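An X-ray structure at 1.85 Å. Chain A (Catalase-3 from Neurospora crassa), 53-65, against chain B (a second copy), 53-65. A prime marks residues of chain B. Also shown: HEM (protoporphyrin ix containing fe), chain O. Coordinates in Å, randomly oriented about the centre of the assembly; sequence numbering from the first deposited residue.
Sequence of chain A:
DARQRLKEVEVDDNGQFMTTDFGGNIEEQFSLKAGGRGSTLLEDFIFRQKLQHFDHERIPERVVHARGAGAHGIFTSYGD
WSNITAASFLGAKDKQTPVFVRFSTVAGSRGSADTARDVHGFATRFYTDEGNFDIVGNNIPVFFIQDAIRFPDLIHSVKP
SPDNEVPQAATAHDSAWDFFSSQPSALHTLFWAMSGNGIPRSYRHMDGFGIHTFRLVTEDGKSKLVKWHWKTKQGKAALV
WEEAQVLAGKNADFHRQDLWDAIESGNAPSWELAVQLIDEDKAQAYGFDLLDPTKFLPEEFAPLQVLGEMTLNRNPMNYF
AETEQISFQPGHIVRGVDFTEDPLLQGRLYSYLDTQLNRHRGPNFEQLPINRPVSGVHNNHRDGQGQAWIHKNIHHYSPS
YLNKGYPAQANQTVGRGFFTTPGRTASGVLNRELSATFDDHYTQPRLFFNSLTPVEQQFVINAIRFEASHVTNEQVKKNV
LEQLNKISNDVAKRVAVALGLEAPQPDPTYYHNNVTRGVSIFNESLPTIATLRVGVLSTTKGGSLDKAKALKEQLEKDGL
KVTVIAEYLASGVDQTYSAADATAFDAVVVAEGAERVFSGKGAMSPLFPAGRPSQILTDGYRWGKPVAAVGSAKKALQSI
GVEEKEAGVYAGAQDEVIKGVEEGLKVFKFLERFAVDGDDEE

Chain A (53-65) HFDHERIPERVVH
Chain B, residues 53-65: HFDHERIPERVVH

The two copies of residues 53-65 meet as near-equivalent partners about Pro60, whose CA lies 4.0 Å from Pro60′ CA, and bury 788 Å² between them. Each stretch enters as the end of a helix, residues 53-55. His56 leaves helical geometry (phi/psi -113/21), although its N still hydrogen-bonds to His53 O at 3.3 Å, and Glu57 N hydrogen-bonds to Phe54 O at 3.2 Å. From Arg58 to Arg62 the backbone is extended (-83/142, -120/161, -56/137, -68/162 and -57/142). Val63 then turns it at -63/-35, Val64 is extended again at -133/162, and His65 adopts a positive phi (61/30). The chains run past one another in opposite directions, so that Arg58 faces Pro60′ to Val63′ and Phe54 reaches Val63′ and Val64′; the same pairings recur with the chains exchanged.

Val63 and Val63′ cover the most surface. Val63′ (chi1 72°, p) lays CG2 over one face of the Phe54 ring, 4.1 Å from its centroid and 20° off the normal, a CH-pi contact, while its CG1 lies 3.8 Å from Phe54 CE2. Phe54 (chi1 174°, t; chi2 79°) has its CA-to-CB bond sideways to the partner, but its ring end comes nearer. Val64′ (m) meets the ring edge, with CG1 4.2 Å from Phe54 CZ. In the reciprocal site, Val63 CG2 stands 4.0 Å from the Phe54′ centroid.

Arg58 is the second large contributor, and its CA-to-CB bond points toward the other chain. With chi angles of -59° (m), -63° (m), 174° (t) and -98°, it folds its guanidinium against Val63′, whose CG2 covers one face at 3.6 Å from Arg58 NH2. The same NH2 donates a weak hydrogen bond to Val63′ O (3.1 Å, 129°); its counterpart, Arg58′ NH2 to Val63 O, is also weak (3.0 Å, 133°). Within its own chain, Arg58 NH1 forms a salt bridge with Glu57 OE1 at 3.0 Å, so that Arg58 is tied to its own chain as well as to Val63′ O. Arg58 NE is 4.3 Å from Glu61′ OE2, beyond a salt bridge, and water 1 fills the gap: it accepts from Arg58 NE at 2.8 Å and lies 2.7 Å from Glu61′ OE2 and 2.8 Å from Arg62′ O. Water 3 occupies the equivalent place beside Arg58′.

At the centre the proline rings touch, Pro60 CD to Pro60′ CG at 3.9 Å, both puckered C-gamma exo. Arg58 O approaches Pro60′ CB at 3.8 Å. No direct backbone hydrogen bond joins the chains here; instead, water 2 donates to Ile59 O (2.8 Å) and accepts from Glu61′ N (2.9 Å), and water 5 does likewise between Ile59′ O (2.7 Å) and Glu61 N (3.0 Å). Glu61 OE1 lies 4.6 Å from Glu61′ OE1, with chi1 74° (p) in each and chi2 near 180° (t), and water 4 donates to both oxygens at 2.7 Å, easing their like charge.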

ATOM      1  N   HIS A  53      -1.162   7.022  14.090  1.00  3.43           N
ATOM      2  CA  HIS A  53       0.039   7.554  13.455  1.00  2.42           C
ATOM      3  C   HIS A  53       1.283   6.782  13.900  1.00  2.92           C
ATOM      4  O   HIS A  53       2.122   6.443  13.073  1.00  3.59           O
ATOM      5  CB  HIS A  53       0.213   9.053  13.679  1.00  4.67           C
ATOM      6  CG  HIS A  53       1.077   9.696  12.643  1.00  7.21           C
ATOM      7  ND1 HIS A  53       2.451   9.564  12.635  1.00  5.03           N
ATOM      8  CD2 HIS A  53       0.760  10.422  11.546  1.00 11.51           C
ATOM      9  CE1 HIS A  53       2.943  10.204  11.587  1.00  6.36           C
ATOM     10  NE2 HIS A  53       1.938  10.737  10.914  1.00  9.72           N
ATOM     11  N   PHE A  54       1.386   6.492  15.197  1.00  2.17           N
ATOM     12  CA  PHE A  54       2.468   5.647  15.710  1.00  1.76           C
ATOM     13  C   PHE A  54       2.492   4.267  15.058  1.00  2.07           C
ATOM     14  O   PHE A  54       3.551   3.772  14.645  1.00  4.26           O
ATOM     15  CB  PHE A  54       2.353   5.477  17.227  1.00  2.23           C
ATOM     16  CG  PHE A  54       3.356   4.514  17.805  1.00  2.26           C
ATOM     17  CD1 PHE A  54       4.673   4.911  18.031  1.00  3.52           C
ATOM     18  CD2 PHE A  54       2.990   3.211  18.116  1.00  6.91           C
ATOM     19  CE1 PHE A  54       5.603   4.027  18.562  1.00  6.49           C
ATOM     20  CE2 PHE A  54       3.923   2.312  18.631  1.00  3.55           C
ATOM     21  CZ  PHE A  54       5.229   2.724  18.860  1.00  1.34           C
ATOM     22  N   ASP A  55       1.323   3.649  14.981  1.00  1.21           N
ATOM     23  CA  ASP A  55       1.191   2.294  14.478  1.00  2.76           C
ATOM     24  C   ASP A  55       1.720   2.184  13.048  1.00  2.77           C
ATOM     25  O   ASP A  55       2.100   1.103  12.606  1.00  5.34           O
ATOM     26  CB  ASP A  55      -0.290   1.868  14.480  1.00  1.56           C
ATOM     27  CG  ASP A  55      -0.844   1.595  15.885  1.00  7.50           C
ATOM     28  OD1 ASP A  55      -0.050   1.471  16.841  1.00  5.58           O
ATOM     29  OD2 ASP A  55      -2.094   1.490  16.016  1.00  3.71           O
ATOM     30  N   HIS A  56       1.707   3.300  12.326  1.00  3.78           N
ATOM     31  CA  HIS A  56       2.057   3.310  10.913  1.00  2.09           C
ATOM     32  C   HIS A  56       3.357   4.057  10.599  1.00  4.03           C
ATOM     33  O   HIS A  56       3.601   4.427   9.453  1.00  4.32           O
ATOM     34  CB  HIS A  56       0.906   3.907  10.106  1.00  2.09           C
ATOM     35  CG  HIS A  56      -0.323   3.061  10.110  1.00  5.21           C
ATOM     36  ND1 HIS A  56      -0.739   2.355   9.002  1.00  3.93           N
ATOM     37  CD2 HIS A  56      -1.219   2.793  11.089  1.00  2.91           C
ATOM     38  CE1 HIS A  56      -1.844   1.695   9.296  1.00  3.57           C
ATOM     39  NE2 HIS A  56      -2.156   1.939  10.554  1.00  3.56           N
ATOM     40  N   GLU A  57       4.216   4.231  11.598  1.00  2.21           N
ATOM     41  CA  GLU A  57       5.457   4.981  11.381  1.00  3.37           C
ATOM     42  C   GLU A  57       6.426   4.338  10.388  1.00  3.45           C
ATOM     43  O   GLU A  57       7.119   5.046   9.643  1.00  3.41           O
ATOM     44  CB  GLU A  57       6.168   5.221  12.711  1.00  3.02           C
ATOM     45  CG  GLU A  57       5.539   6.327  13.534  1.00  3.40           C
ATOM     46  CD  GLU A  57       6.271   6.563  14.841  1.00  7.00           C
ATOM     47  OE1 GLU A  57       7.387   6.009  15.022  1.00  2.10           O
ATOM     48  OE2 GLU A  57       5.726   7.302  15.688  1.00  5.97           O
ATOM     49  N   ARG A  58       6.499   3.008  10.380  1.00  2.09           N
ATOM     50  CA  ARG A  58       7.575   2.331   9.649  1.00  2.69           C
ATOM     51  C   ARG A  58       7.272   2.170   8.177  1.00  3.33           C
ATOM     52  O   ARG A  58       6.131   1.889   7.798  1.00  4.44           O
ATOM     53  CB  ARG A  58       7.870   0.949  10.245  1.00  5.44           C
ATOM     54  CG  ARG A  58       8.272   0.965  11.712  1.00  3.93           C
ATOM     55  CD  ARG A  58       9.590   1.715  11.993  1.00  5.26           C
ATOM     56  NE  ARG A  58       9.755   1.762  13.444  1.00  6.06           N
ATOM     57  CZ  ARG A  58       9.435   2.802  14.199  1.00  8.14           C
ATOM     58  NH1 ARG A  58       9.015   3.932  13.642  1.00  2.18           N
ATOM     59  NH2 ARG A  58       9.576   2.717  15.514  1.00  6.93           N
ATOM     60  N   ILE A  59       8.298   2.337   7.350  1.00  2.51           N
ATOM     61  CA  ILE A  59       8.205   1.977   5.931  1.00  2.80           C
ATOM     62  C   ILE A  59       9.258   0.912   5.624  1.00  3.47           C
ATOM     63  O   ILE A  59      10.212   0.736   6.395  1.00  4.33           O
ATOM     64  CB  ILE A  59       8.383   3.208   4.990  1.00  6.10           C
ATOM     65  CG1 ILE A  59       9.845   3.680   4.961  1.00  3.55           C
ATOM     66  CG2 ILE A  59       7.458   4.323   5.390  1.00  4.66           C
ATOM     67  CD1 ILE A  59      10.060   4.896   4.101  1.00  7.65           C
ATOM     68  N   PRO A  60       9.094   0.182   4.507  1.00  4.87           N
ATOM     69  CA  PRO A  60      10.079  -0.858   4.202  1.00  4.07           C
ATOM     70  C   PRO A  60      11.489  -0.269   4.140  1.00  3.96           C
ATOM     71  O   PRO A  60      11.665   0.795   3.546  1.00  4.68           O
ATOM     72  CB  PRO A  60       9.657  -1.345   2.806  1.00  4.06           C
ATOM     73  CG  PRO A  60       8.191  -1.015   2.712  1.00  3.62           C
ATOM     74  CD  PRO A  60       8.026   0.259   3.493  1.00  3.76           C
ATOM     75  N   GLU A  61      12.474  -0.950   4.726  1.00  2.58           N
ATOM     76  CA  GLU A  61      13.865  -0.549   4.541  1.00  3.23           C
ATOM     77  C   GLU A  61      14.245  -0.797   3.083  1.00  3.20           C
ATOM     78  O   GLU A  61      13.579  -1.563   2.378  1.00  4.11           O
ATOM     79  CB  GLU A  61      14.796  -1.327   5.480  1.00  4.14           C
ATOM     80  CG  GLU A  61      15.045  -2.802   5.099  1.00  4.88           C
ATOM     81  CD  GLU A  61      15.810  -3.576   6.186  1.00  6.83           C
ATOM     82  OE1 GLU A  61      15.858  -3.111   7.349  1.00  5.85           O
ATOM     83  OE2 GLU A  61      16.363  -4.647   5.868  1.00  5.64           O
ATOM     84  N   ARG A  62      15.320  -0.161   2.630  1.00  2.99           N
ATOM     85  CA  ARG A  62      15.850  -0.443   1.294  1.00  2.77           C
ATOM     86  C   ARG A  62      16.183  -1.923   1.130  1.00  2.92           C
ATOM     87  O   ARG A  62      16.661  -2.566   2.068  1.00  3.33           O
ATOM     88  CB  ARG A  62      17.103   0.398   1.054  1.00  4.23           C
ATOM     89  CG  ARG A  62      16.826   1.892   1.051  1.00  1.18           C
ATOM     90  CD  ARG A  62      18.100   2.688   1.368  1.00  3.84           C
ATOM     91  NE  ARG A  62      17.947   4.119   1.100  1.00  4.76           N
ATOM     92  CZ  ARG A  62      17.326   4.981   1.903  1.00  3.14           C
ATOM     93  NH1 ARG A  62      16.781   4.566   3.041  1.00  4.15           N
ATOM     94  NH2 ARG A  62      17.248   6.265   1.567  1.00  3.50           N
ATOM     95  N   VAL A  63      15.923  -2.466  -0.057  1.00  1.28           N
ATOM     96  CA  VAL A  63      16.138  -3.882  -0.299  1.00  3.27           C
ATOM     97  C   VAL A  63      17.640  -4.238  -0.160  1.00  4.02           C
ATOM     98  O   VAL A  63      17.987  -5.307   0.324  1.00  3.02           O
ATOM     99  CB  VAL A  63      15.521  -4.329  -1.651  1.00  3.07           C
ATOM    100  CG1 VAL A  63      16.293  -3.738  -2.836  1.00  1.98           C
ATOM    101  CG2 VAL A  63      15.462  -5.850  -1.728  1.00  6.50           C
ATOM    102  N   VAL A  64      18.511  -3.319  -0.563  1.00  2.59           N
ATOM    103  CA  VAL A  64      19.946  -3.396  -0.268  1.00  1.54           C
ATOM    104  C   VAL A  64      20.360  -2.002   0.242  1.00  1.87           C
ATOM    105  O   VAL A  64      19.636  -1.025   0.023  1.00  4.90           O
ATOM    106  CB  VAL A  64      20.776  -3.754  -1.523  1.00  3.67           C
ATOM    107  CG1 VAL A  64      20.490  -5.202  -1.972  1.00  1.69           C
ATOM    108  CG2 VAL A  64      20.449  -2.775  -2.662  1.00  4.29           C
ATOM    109  N   HIS A  65      21.500  -1.911   0.922  1.00  4.65           N
ATOM    110  CA  HIS A  65      21.964  -0.642   1.511  1.00  3.19           C
ATOM    111  C   HIS A  65      20.986  -0.067   2.551  1.00  3.66           C
ATOM    112  O   HIS A  65      20.885   1.147   2.716  1.00  2.03           O
ATOM    113  CB  HIS A  65      22.219   0.421   0.424  1.00  3.20           C
ATOM    114  CG  HIS A  65      23.294   0.058  -0.555  1.00  5.25           C
ATOM    115  ND1 HIS A  65      24.555   0.619  -0.519  1.00  4.03           N
ATOM    116  CD2 HIS A  65      23.295  -0.801  -1.603  1.00  4.15           C
ATOM    117  CE1 HIS A  65      25.284   0.119  -1.502  1.00  3.73           C
ATOM    118  NE2 HIS A  65      24.544  -0.740  -2.176  1.00  3.61           N
TER
ATOM    119  N   HIS B  53       9.984  -8.741  -8.483  1.00  4.59           N
ATOM    120  CA  HIS B  53       9.759  -9.447  -7.241  1.00  4.60           C
ATOM    121  C   HIS B  53      10.838  -9.112  -6.217  1.00  2.84           C
ATOM    122  O   HIS B  53      10.535  -8.812  -5.055  1.00  1.61           O
ATOM    123  CB  HIS B  53       9.621 -10.956  -7.436  1.00  3.21           C
ATOM    124  CG  HIS B  53       8.846 -11.600  -6.339  1.00  4.69           C
ATOM    125  ND1 HIS B  53       9.408 -11.913  -5.120  1.00  5.62           N
ATOM    126  CD2 HIS B  53       7.535 -11.933  -6.251  1.00  4.60           C
ATOM    127  CE1 HIS B  53       8.480 -12.425  -4.330  1.00  4.70           C
ATOM    128  NE2 HIS B  53       7.336 -12.455  -4.994  1.00  4.38           N
ATOM    129  N   PHE B  54      12.094  -9.148  -6.652  1.00  3.01           N
ATOM    130  CA  PHE B  54      13.209  -8.770  -5.790  1.00  3.65           C
ATOM    131  C   PHE B  54      13.009  -7.342  -5.246  1.00  1.82           C
ATOM    132  O   PHE B  54      13.103  -7.089  -4.050  1.00  2.23           O
ATOM    133  CB  PHE B  54      14.536  -8.854  -6.556  1.00  1.20           C
ATOM    134  CG  PHE B  54      15.693  -8.289  -5.793  1.00  3.04           C
ATOM    135  CD1 PHE B  54      16.318  -9.045  -4.812  1.00  1.38           C
ATOM    136  CD2 PHE B  54      16.111  -6.981  -6.010  1.00  1.37           C
ATOM    137  CE1 PHE B  54      17.372  -8.526  -4.081  1.00  2.18           C
ATOM    138  CE2 PHE B  54      17.151  -6.447  -5.282  1.00  2.58           C
ATOM    139  CZ  PHE B  54      17.791  -7.226  -4.311  1.00  2.41           C
ATOM    140  N   ASP B  55      12.731  -6.412  -6.147  1.00  2.68           N
ATOM    141  CA  ASP B  55      12.578  -5.007  -5.786  1.00  2.66           C
ATOM    142  C   ASP B  55      11.519  -4.829  -4.697  1.00  1.98           C
ATOM    143  O   ASP B  55      11.515  -3.826  -3.980  1.00  1.90           O
ATOM    144  CB  ASP B  55      12.133  -4.201  -7.014  1.00  2.06           C
ATOM    145  CG  ASP B  55      13.217  -4.068  -8.083  1.00  6.57           C
ATOM    146  OD1 ASP B  55      14.410  -4.354  -7.796  1.00  4.01           O
ATOM    147  OD2 ASP B  55      12.866  -3.657  -9.223  1.00  2.38           O
ATOM    148  N   HIS B  56      10.597  -5.784  -4.594  1.00  3.43           N
ATOM    149  CA  HIS B  56       9.459  -5.615  -3.698  1.00  2.21           C
ATOM    150  C   HIS B  56       9.498  -6.585  -2.530  1.00  2.42           C
ATOM    151  O   HIS B  56       8.467  -6.851  -1.923  1.00  2.94           O
ATOM    152  CB  HIS B  56       8.150  -5.769  -4.468  1.00  1.42           C
ATOM    153  CG  HIS B  56       7.868  -4.622  -5.387  1.00  4.49           C
ATOM    154  ND1 HIS B  56       7.009  -3.595  -5.052  1.00  3.22           N
ATOM    155  CD2 HIS B  56       8.348  -4.325  -6.618  1.00  8.07           C
ATOM    156  CE1 HIS B  56       6.958  -2.726  -6.048  1.00  7.55           C
ATOM    157  NE2 HIS B  56       7.766  -3.142  -7.008  1.00  5.08           N
ATOM    158  N   GLU B  57      10.680  -7.101  -2.205  1.00  1.80           N
ATOM    159  CA  GLU B  57      10.784  -8.129  -1.160  1.00  3.02           C
ATOM    160  C   GLU B  57      10.428  -7.661   0.249  1.00  3.64           C
ATOM    161  O   GLU B  57       9.828  -8.415   1.017  1.00  3.76           O
ATOM    162  CB  GLU B  57      12.168  -8.820  -1.154  1.00  3.55           C
ATOM    163  CG  GLU B  57      12.316  -9.897  -2.237  1.00  2.18           C
ATOM    164  CD  GLU B  57      13.681 -10.581  -2.238  1.00  5.40           C
ATOM    165  OE1 GLU B  57      14.433 -10.428  -1.253  1.00  5.57           O
ATOM    166  OE2 GLU B  57      13.991 -11.273  -3.234  1.00  4.83           O
ATOM    167  N   ARG B  58      10.800  -6.427   0.583  1.00  3.19           N
ATOM    168  CA  ARG B  58      10.738  -5.965   1.960  1.00  4.32           C
ATOM    169  C   ARG B  58       9.368  -5.491   2.375  1.00  6.23           C
ATOM    170  O   ARG B  58       8.611  -4.938   1.576  1.00  2.62           O
ATOM    171  CB  ARG B  58      11.738  -4.832   2.195  1.00  1.70           C
ATOM    172  CG  ARG B  58      13.171  -5.213   1.869  1.00  4.87           C
ATOM    173  CD  ARG B  58      13.768  -6.258   2.818  1.00  4.12           C
ATOM    174  NE  ARG B  58      15.082  -6.612   2.293  1.00  2.12           N
ATOM    175  CZ  ARG B  58      15.340  -7.680   1.546  1.00  5.94           C
ATOM    176  NH1 ARG B  58      14.389  -8.578   1.282  1.00  2.68           N
ATOM    177  NH2 ARG B  58      16.575  -7.861   1.085  1.00  4.02           N
ATOM    178  N   ILE B  59       9.061  -5.709   3.647  1.00  5.04           N
ATOM    179  CA  ILE B  59       7.859  -5.152   4.228  1.00  1.88           C
ATOM    180  C   ILE B  59       8.324  -4.363   5.440  1.00  4.11           C
ATOM    181  O   ILE B  59       9.456  -4.552   5.892  1.00  2.03           O
ATOM    182  CB  ILE B  59       6.845  -6.251   4.612  1.00  3.92           C
ATOM    183  CG1 ILE B  59       7.378  -7.124   5.762  1.00  4.28           C
ATOM    184  CG2 ILE B  59       6.503  -7.094   3.386  1.00  4.39           C
ATOM    185  CD1 ILE B  59       6.332  -8.155   6.264  1.00  6.13           C
ATOM    186  N   PRO B  60       7.484  -3.448   5.937  1.00  3.02           N
ATOM    187  CA  PRO B  60       7.915  -2.661   7.102  1.00  7.22           C
ATOM    188  C   PRO B  60       8.201  -3.577   8.275  1.00  3.61           C
ATOM    189  O   PRO B  60       7.455  -4.529   8.495  1.00  7.23           O
ATOM    190  CB  PRO B  60       6.682  -1.812   7.436  1.00  4.10           C
ATOM    191  CG  PRO B  60       5.939  -1.696   6.132  1.00  3.12           C
ATOM    192  CD  PRO B  60       6.165  -3.023   5.429  1.00  3.37           C
ATOM    193  N   GLU B  61       9.259  -3.297   9.023  1.00  2.83           N
ATOM    194  CA  GLU B  61       9.515  -4.042  10.243  1.00  2.33           C
ATOM    195  C   GLU B  61       8.466  -3.654  11.280  1.00  3.95           C
ATOM    196  O   GLU B  61       7.797  -2.621  11.154  1.00  3.22           O
ATOM    197  CB  GLU B  61      10.931  -3.757  10.770  1.00  4.74           C
ATOM    198  CG  GLU B  61      11.101  -2.375  11.420  1.00  3.17           C
ATOM    199  CD  GLU B  61      12.559  -2.063  11.777  1.00  7.07           C
ATOM    200  OE1 GLU B  61      13.475  -2.703  11.209  1.00  8.28           O
ATOM    201  OE2 GLU B  61      12.784  -1.184  12.633  1.00  4.77           O
ATOM    202  N   ARG B  62       8.312  -4.494  12.297  1.00  4.50           N
ATOM    203  CA  ARG B  62       7.406  -4.208  13.396  1.00  3.16           C
ATOM    204  C   ARG B  62       7.798  -2.883  14.033  1.00  3.02           C
ATOM    205  O   ARG B  62       8.979  -2.597  14.185  1.00  1.29           O
ATOM    206  CB  ARG B  62       7.525  -5.295  14.449  1.00  1.18           C
ATOM    207  CG  ARG B  62       6.933  -6.643  14.054  1.00  1.68           C
ATOM    208  CD  ARG B  62       7.590  -7.763  14.881  1.00  2.89           C
ATOM    209  NE  ARG B  62       6.915  -9.037  14.654  1.00  3.06           N
ATOM    210  CZ  ARG B  62       7.081  -9.773  13.562  1.00  4.27           C
ATOM    211  NH1 ARG B  62       7.920  -9.365  12.613  1.00  4.10           N
ATOM    212  NH2 ARG B  62       6.426 -10.917  13.426  1.00  2.03           N
ATOM    213  N   VAL B  63       6.810  -2.077  14.404  1.00  1.71           N
ATOM    214  CA  VAL B  63       7.108  -0.754  14.962  1.00  1.85           C
ATOM    215  C   VAL B  63       7.881  -0.883  16.277  1.00  5.05           C
ATOM    216  O   VAL B  63       8.726  -0.045  16.615  1.00  3.72           O
ATOM    217  CB  VAL B  63       5.815   0.095  15.107  1.00  3.26           C
ATOM    218  CG1 VAL B  63       4.935  -0.428  16.260  1.00  1.01           C
ATOM    219  CG2 VAL B  63       6.165   1.571  15.279  1.00  1.77           C
ATOM    220  N   VAL B  64       7.610  -1.957  17.014  1.00  2.90           N
ATOM    221  CA  VAL B  64       8.457  -2.328  18.142  1.00  3.20           C
ATOM    222  C   VAL B  64       8.677  -3.831  18.076  1.00  3.70           C
ATOM    223  O   VAL B  64       7.933  -4.529  17.377  1.00  3.07           O
ATOM    224  CB  VAL B  64       7.805  -1.962  19.502  1.00  1.15           C
ATOM    225  CG1 VAL B  64       7.889  -0.442  19.757  1.00  1.83           C
ATOM    226  CG2 VAL B  64       6.361  -2.449  19.559  1.00  2.37           C
ATOM    227  N   HIS B  65       9.671  -4.324  18.812  1.00  3.40           N
ATOM    228  CA  HIS B  65      10.069  -5.737  18.769  1.00  2.88           C
ATOM    229  C   HIS B  65      10.426  -6.157  17.343  1.00  6.67           C
ATOM    230  O   HIS B  65      10.119  -7.271  16.923  1.00  2.37           O
ATOM    231  CB  HIS B  65       8.968  -6.667  19.309  1.00  2.04           C
ATOM    232  CG  HIS B  65       8.617  -6.441  20.752  1.00  2.48           C
ATOM    233  ND1 HIS B  65       8.985  -7.314  21.759  1.00  2.81           N
ATOM    234  CD2 HIS B  65       7.918  -5.450  21.353  1.00  3.12           C
ATOM    235  CE1 HIS B  65       8.531  -6.863  22.915  1.00  4.69           C
ATOM    236  NE2 HIS B  65       7.874  -5.738  22.695  1.00  2.48           N
TER
HETATM  237  CHA HEM O1717       4.676  -5.692  19.441  1.00  1.66           C
HETATM  238  CHB HEM O1717       4.609  -7.037  24.106  1.00  2.15           C
HETATM  239  CHC HEM O1717       2.640  -2.757  25.253  1.00  2.92           C
HETATM  240  CHD HEM O1717       1.890  -1.871  20.560  1.00  3.17           C
HETATM  241  C1A HEM O1717       4.865  -6.403  20.602  1.00  2.42           C
HETATM  242  C2A HEM O1717       5.520  -7.684  20.696  1.00  4.03           C
HETATM  243  C3A HEM O1717       5.504  -8.065  21.974  1.00  2.44           C
HETATM  244  C4A HEM O1717       4.837  -7.028  22.745  1.00  4.40           C
HETATM  245  CMA HEM O1717       6.085  -9.376  22.532  1.00  2.68           C
HETATM  246  CAA HEM O1717       6.123  -8.454  19.507  1.00  1.53           C
HETATM  247  CBA HEM O1717       5.182  -9.548  19.005  1.00  1.57           C
HETATM  248  CGA HEM O1717       5.955 -10.312  17.954  1.00  2.22           C
HETATM  249  O1A HEM O1717       5.647 -10.162  16.738  1.00  1.25           O
HETATM  250  O2A HEM O1717       6.912 -11.046  18.339  1.00  7.07           O
HETATM  251  C1B HEM O1717       4.037  -6.012  24.826  1.00  4.37           C
HETATM  252  C2B HEM O1717       3.697  -6.024  26.240  1.00  2.57           C
HETATM  253  C3B HEM O1717       3.167  -4.830  26.548  1.00  5.91           C
HETATM  254  C4B HEM O1717       3.125  -4.042  25.337  1.00  3.11           C
HETATM  255  CMB HEM O1717       3.948  -7.208  27.206  1.00  3.41           C
HETATM  256  CAB HEM O1717       2.630  -4.298  27.903  1.00  2.81           C
HETATM  257  CBB HEM O1717       2.336  -5.109  28.929  1.00  5.84           C
HETATM  258  C1C HEM O1717       2.197  -2.175  24.094  1.00  2.46           C
HETATM  259  C2C HEM O1717       1.352  -1.006  23.978  1.00  7.66           C
HETATM  260  C3C HEM O1717       1.166  -0.768  22.670  1.00  2.00           C
HETATM  261  C4C HEM O1717       1.855  -1.793  21.934  1.00  4.35           C
HETATM  262  CMC HEM O1717       0.820  -0.181  25.180  1.00  2.95           C
HETATM  263  CAC HEM O1717       0.319   0.330  21.994  1.00  3.43           C
HETATM  264  CBC HEM O1717      -0.790   0.776  22.599  1.00  6.07           C
HETATM  265  C1D HEM O1717       2.575  -2.791  19.822  1.00  2.25           C
HETATM  266  C2D HEM O1717       2.631  -2.808  18.373  1.00  0.94           C
HETATM  267  C3D HEM O1717       3.503  -4.009  18.032  1.00  1.19           C
HETATM  268  C4D HEM O1717       3.875  -4.590  19.293  1.00  2.01           C
HETATM  269  CMD HEM O1717       1.944  -1.839  17.395  1.00  0.52           C
HETATM  270  CAD HEM O1717       3.880  -4.522  16.630  1.00  1.79           C
HETATM  271  CBD HEM O1717       2.914  -5.670  16.312  1.00  0.97           C
HETATM  272  CGD HEM O1717       3.100  -6.128  14.883  1.00  4.45           C
HETATM  273  O1D HEM O1717       2.769  -7.300  14.585  1.00  5.44           O
HETATM  274  O2D HEM O1717       3.595  -5.343  14.036  1.00  7.31           O
HETATM  275  NA  HEM O1717       4.466  -6.030  21.872  1.00  3.93           N
HETATM  276  NB  HEM O1717       3.667  -4.790  24.308  1.00  3.75           N
HETATM  277  NC  HEM O1717       2.479  -2.636  22.831  1.00  4.37           N
HETATM  278  ND  HEM O1717       3.328  -3.843  20.325  1.00  1.45           N
HETATM  279 FE   HEM O1717       3.370  -4.371  22.309  1.00  3.30          FE
HETATM  280  O   HOH W   1      10.903  -0.562  14.501  1.00  1.92           O
HETATM  281  O   HOH W   2      11.089  -1.256   8.226  1.00  8.27           O
HETATM  282  O   HOH W   3      17.144  -5.006   3.188  1.00  2.17           O
HETATM  283  O   HOH W   4      13.508  -2.628   8.554  1.00  7.18           O
HETATM  284  O   HOH W   5      11.873  -3.501   6.256  1.00  8.17           O